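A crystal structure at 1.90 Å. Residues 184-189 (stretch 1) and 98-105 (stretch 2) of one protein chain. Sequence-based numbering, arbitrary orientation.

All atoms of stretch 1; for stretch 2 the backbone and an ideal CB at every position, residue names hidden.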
ATOM      1  N   GLY A 184       1.519   2.823   5.754  1.00 10.75           N
ATOM      2  CA  GLY A 184       1.409   3.484   4.447  1.00  9.22           C
ATOM      3  C   GLY A 184      -0.049   3.673   4.067  1.00 12.89           C
ATOM      4  O   GLY A 184      -0.923   2.944   4.549  1.00 11.50           O
ATOM      5  N   GLY A 185      -0.335   4.633   3.201  1.00 11.76           N
ATOM      6  CA  GLY A 185      -1.639   4.623   2.531  1.00  8.60           C
ATOM      7  C   GLY A 185      -2.423   5.931   2.551  1.00  7.90           C
ATOM      8  O   GLY A 185      -3.310   6.089   1.704  1.00  9.34           O
ATOM      9  N   ASP A 186      -2.141   6.838   3.498  1.00  8.96           N
ATOM     10  CA  ASP A 186      -2.849   8.146   3.527  1.00 10.00           C
ATOM     11  C   ASP A 186      -4.367   7.957   3.518  1.00 10.66           C
ATOM     12  O   ASP A 186      -4.898   7.122   4.337  1.00 10.08           O
ATOM     13  CB  ASP A 186      -2.328   9.016   2.348  1.00  8.54           C
ATOM     14  CG  ASP A 186      -0.793   9.001   2.287  1.00 14.71           C
ATOM     15  OD1 ASP A 186      -0.172   9.788   3.038  1.00 12.79           O
ATOM     16  OD2 ASP A 186      -0.244   8.165   1.530  1.00 12.27           O
ATOM     17  N   CYS A 187      -5.061   8.620   2.583  1.00  8.38           N
ATOM     18  CA  CYS A 187      -6.536   8.559   2.585  1.00  8.46           C
ATOM     19  C   CYS A 187      -7.054   7.155   2.427  1.00 11.91           C
ATOM     20  O   CYS A 187      -8.191   6.830   2.867  1.00  9.84           O
ATOM     21  CB  CYS A 187      -7.154   9.434   1.478  1.00  8.97           C
ATOM     22  SG  CYS A 187      -6.519   9.022  -0.195  1.00 11.64           S
ATOM     23  N   TYR A 188      -6.236   6.299   1.812  1.00  8.08           N
ATOM     24  CA  TYR A 188      -6.742   4.990   1.456  1.00  8.02           C
ATOM     25  C   TYR A 188      -7.127   4.222   2.726  1.00 10.81           C
ATOM     26  O   TYR A 188      -8.101   3.440   2.706  1.00 10.51           O
ATOM     27  CB  TYR A 188      -5.677   4.174   0.683  1.00  7.99           C
ATOM     28  CG  TYR A 188      -6.343   3.150  -0.223  1.00  9.55           C
ATOM     29  CD1 TYR A 188      -6.695   3.476  -1.546  1.00 12.51           C
ATOM     30  CD2 TYR A 188      -6.600   1.867   0.225  1.00 12.24           C
ATOM     31  CE1 TYR A 188      -7.282   2.528  -2.408  1.00 11.05           C
ATOM     32  CE2 TYR A 188      -7.217   0.941  -0.616  1.00  9.62           C
ATOM     33  CZ  TYR A 188      -7.579   1.272  -1.900  1.00 12.31           C
ATOM     34  OH  TYR A 188      -8.157   0.296  -2.724  1.00 13.53           O
ATOM     35  N   ASN A 189      -6.408   4.448   3.824  1.00  7.75           N
ATOM     36  CA  ASN A 189      -6.776   3.626   5.008  1.00  7.55           C
ATOM     37  C   ASN A 189      -8.132   4.003   5.566  1.00  7.66           C
ATOM     38  O   ASN A 189      -8.841   3.164   6.138  1.00  8.21           O
ATOM     39  CB  ASN A 189      -5.721   3.749   6.106  1.00  7.48           C
ATOM     40  CG  ASN A 189      -4.406   3.120   5.673  1.00 10.40           C
ATOM     41  OD1 ASN A 189      -4.381   1.991   5.200  1.00 13.83           O
ATOM     42  ND2 ASN A 189      -3.325   3.855   5.831  1.00  8.03           N
ATOM     43  N   UNK A  98       2.774   3.868  -6.299  1.00 10.11           N
ATOM     44  CA  UNK A  98       1.696   3.130  -5.630  1.00  9.72           C
ATOM     45  C   UNK A  98       0.329   3.699  -5.867  1.00 12.63           C
ATOM     46  O   UNK A  98       0.142   4.910  -5.770  1.00 10.82           O
ATOM     47  CB  UNK A  98       1.952   3.083  -4.122  1.00  9.72           C
ATOM     48  N   UNK A  99      -0.651   2.826  -6.088  1.00  9.84           N
ATOM     49  CA  UNK A  99      -2.013   3.327  -6.366  1.00 10.39           C
ATOM     50  C   UNK A  99      -2.841   3.369  -5.077  1.00 10.90           C
ATOM     51  O   UNK A  99      -4.035   3.010  -5.065  1.00 12.27           O
ATOM     52  CB  UNK A  99      -2.708   2.449  -7.409  1.00 10.39           C
ATOM     53  N   UNK A 100      -2.218   3.770  -3.982  1.00 12.68           N
ATOM     54  CA  UNK A 100      -3.000   4.069  -2.767  1.00 12.74           C
ATOM     55  C   UNK A 100      -3.373   5.545  -2.653  1.00 10.74           C
ATOM     56  O   UNK A 100      -4.075   5.920  -1.715  1.00 13.38           O
ATOM     57  CB  UNK A 100      -2.213   3.651  -1.524  1.00 12.74           C
ATOM     58  N   UNK A 101      -2.835   6.402  -3.526  1.00  9.52           N
ATOM     59  CA  UNK A 101      -3.138   7.824  -3.440  1.00  9.37           C
ATOM     60  C   UNK A 101      -4.576   8.074  -3.863  1.00  9.65           C
ATOM     61  O   UNK A 101      -5.156   7.236  -4.540  1.00 12.89           O
ATOM     62  CB  UNK A 101      -2.175   8.639  -4.305  1.00  9.37           C
ATOM     63  N   UNK A 102      -5.159   9.214  -3.457  1.00 10.18           N
ATOM     64  CA  UNK A 102      -6.509   9.550  -3.945  1.00 10.37           C
ATOM     65  C   UNK A 102      -6.712  11.048  -4.122  1.00 13.09           C
ATOM     66  O   UNK A 102      -6.055  11.875  -3.468  1.00 13.76           O
ATOM     67  CB  UNK A 102      -7.566   9.008  -2.980  1.00 10.37           C
ATOM     68  N   UNK A 103      -7.636  11.411  -5.006  1.00 11.70           N
ATOM     69  CA  UNK A 103      -8.070  12.797  -5.080  1.00 12.47           C
ATOM     70  C   UNK A 103      -9.100  12.958  -3.967  1.00 14.07           C
ATOM     71  O   UNK A 103     -10.036  12.159  -3.855  1.00 13.41           O
ATOM     72  CB  UNK A 103      -8.640  13.155  -6.454  1.00 12.47           C
ATOM     73  N   UNK A 104      -8.974  14.015  -3.172  1.00 15.36           N
ATOM     74  CA  UNK A 104      -9.984  14.315  -2.151  1.00 12.68           C
ATOM     75  C   UNK A 104     -10.709  15.580  -2.546  1.00 14.08           C
ATOM     76  O   UNK A 104     -10.052  16.593  -2.843  1.00 16.84           O
ATOM     77  CB  UNK A 104      -9.355  14.463  -0.764  1.00 12.68           C
ATOM     78  N   UNK A 105     -12.042  15.540  -2.520  1.00 14.25           N
ATOM     79  CA  UNK A 105     -12.838  16.755  -2.739  1.00 15.46           C
ATOM     80  C   UNK A 105     -13.828  16.875  -1.571  1.00 17.03           C
ATOM     81  O   UNK A 105     -14.531  15.911  -1.237  1.00 15.29           O
ATOM     82  CB  UNK A 105     -13.567  16.714  -4.084  1.00 15.46           C
TER

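At position 98 the CA-to-CB bond points toward stretch 1, but nothing there lies within 5.5 Å of the ideal CB, so this open space would admit many side chains, long ones included. The deposited residue is Arg98. Its extended side chain brings the guanidinium up toward Gly184, Arg98 NH1 staying 4.7 Å from Gly184 CA; NH1 and NH2 are hydrogen-bonded elsewhere in the structure. An ideal CB on Gly184 would lie only 3.2 Å from Arg98 NH1, so the bare glycine leaves room for the guanidinium.

Position 99 points sideways and stretch 1 sets it little constraint; small or larger residues would do. It is Ala99, whose CB stays 6.8 Å from Tyr188 CE1, while Ala99 O approaches Tyr188 CE1 at 4.2 Å.

Position 100 lies nearest Gly185, with 5.5 Å between their CA atoms. Its CB points sideways, 4.1 Å from Tyr188 CB and 4.2 Å from Gly185 O. A carbonyl and the carboxylate of Asp186 on this side of stretch 1 offer acceptors, so a small polar residue suits, although alanine would also fit. The residue is Ser100. No direct hydrogen bond joins the stretches; instead, Ser100 OG is hydrogen-bonded to water 1 at 2.7 Å. This water donates to Asp186 OD2 at 2.8 Å and, weakly, to Gly185 O at 2.9 Å, linking the Ser100 hydroxyl to the Asp186 carboxylate and the Gly185 carbonyl. Ser100 O packs 3.4 Å from Tyr188 CB.

Position 101 turns its CB away, so stretch 1 would allow almost any side chain here. Phe101 occupies it, and its side chain makes no contact with stretch 1.

Position 102 is the most restrictive. Its backbone is extended (phi/psi -146/155), which any residue could adopt, but a CB here would point toward stretch 1 and lie 3.0 Å from Cys187 SG, a clash. Glycine is therefore expected, and Gly102 is found. Without a side chain, it lets Cys187 SG settle 3.5 Å from Gly102 N.

Position 103, next along the strand, faces away and could hold many residues; Thr103 has its OG1 hydrogen-bonded elsewhere in the structure.

Position 104 points back toward stretch 1. The ideal CB lies 5.9 Å from Cys187 CB, so a side chain must extend to reach it; leucine, isoleucine or methionine would serve. Leu104 does so with chi angles m and t, bringing CD2 to 3.8 Å from Cys187 CB in an apolar contact.

Position 105 is out of reach, so stretch 1 places no limit on its side chain; Ile105 makes no contact with it.

Stretch 2, residues 98-105: RASFGTLI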
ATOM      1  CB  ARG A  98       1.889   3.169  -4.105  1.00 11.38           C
ATOM      2  CG  ARG A  98       3.276   2.551  -3.670  1.00 14.48           C
ATOM      3  CD  ARG A  98       3.401   2.735  -2.134  1.00 11.43           C
ATOM      4  NE  ARG A  98       4.488   1.889  -1.582  1.00 10.22           N
ATOM      5  CZ  ARG A  98       4.521   1.548  -0.292  1.00 12.78           C
ATOM      6  NH1 ARG A  98       3.553   1.982   0.531  1.00 11.34           N
ATOM      7  NH2 ARG A  98       5.511   0.787   0.163  1.00 12.11           N
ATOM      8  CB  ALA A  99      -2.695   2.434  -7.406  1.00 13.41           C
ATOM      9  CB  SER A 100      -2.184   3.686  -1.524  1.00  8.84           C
ATOM     10  OG  SER A 100      -0.929   4.400  -1.556  1.00 11.61           O
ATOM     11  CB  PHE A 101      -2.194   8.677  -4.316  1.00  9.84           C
ATOM     12  CG  PHE A 101      -2.437   8.507  -5.776  1.00 12.73           C
ATOM     13  CD1 PHE A 101      -3.298   9.363  -6.459  1.00 11.78           C
ATOM     14  CD2 PHE A 101      -1.814   7.490  -6.478  1.00 13.10           C
ATOM     15  CE1 PHE A 101      -3.523   9.195  -7.818  1.00 13.25           C
ATOM     16  CE2 PHE A 101      -2.068   7.294  -7.821  1.00 10.78           C
ATOM     17  CZ  PHE A 101      -2.922   8.168  -8.500  1.00 11.34           C
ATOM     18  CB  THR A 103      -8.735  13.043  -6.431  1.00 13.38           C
ATOM     19  OG1 THR A 103      -7.751  12.893  -7.469  1.00 14.93           O
ATOM     20  CG2 THR A 103      -9.369  14.481  -6.491  1.00 14.39           C
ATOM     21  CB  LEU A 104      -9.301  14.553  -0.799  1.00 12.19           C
ATOM     22  CG  LEU A 104      -8.382  13.437  -0.293  1.00 11.22           C
ATOM     23  CD1 LEU A 104      -7.844  13.733   1.124  1.00 10.93           C
ATOM     24  CD2 LEU A 104      -9.206  12.133  -0.259  1.00 11.02           C
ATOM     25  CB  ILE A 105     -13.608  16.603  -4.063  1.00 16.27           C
ATOM     26  CG1 ILE A 105     -12.607  16.539  -5.242  1.00 19.93           C
ATOM     27  CG2 ILE A 105     -14.702  17.732  -4.231  1.00 17.70           C
ATOM     28  CD1 ILE A 105     -13.108  15.766  -6.434  1.00 21.94           C
TER
HETATM   29  O   HOH W   1      -1.539   6.812  -0.535  1.00 10.85           O
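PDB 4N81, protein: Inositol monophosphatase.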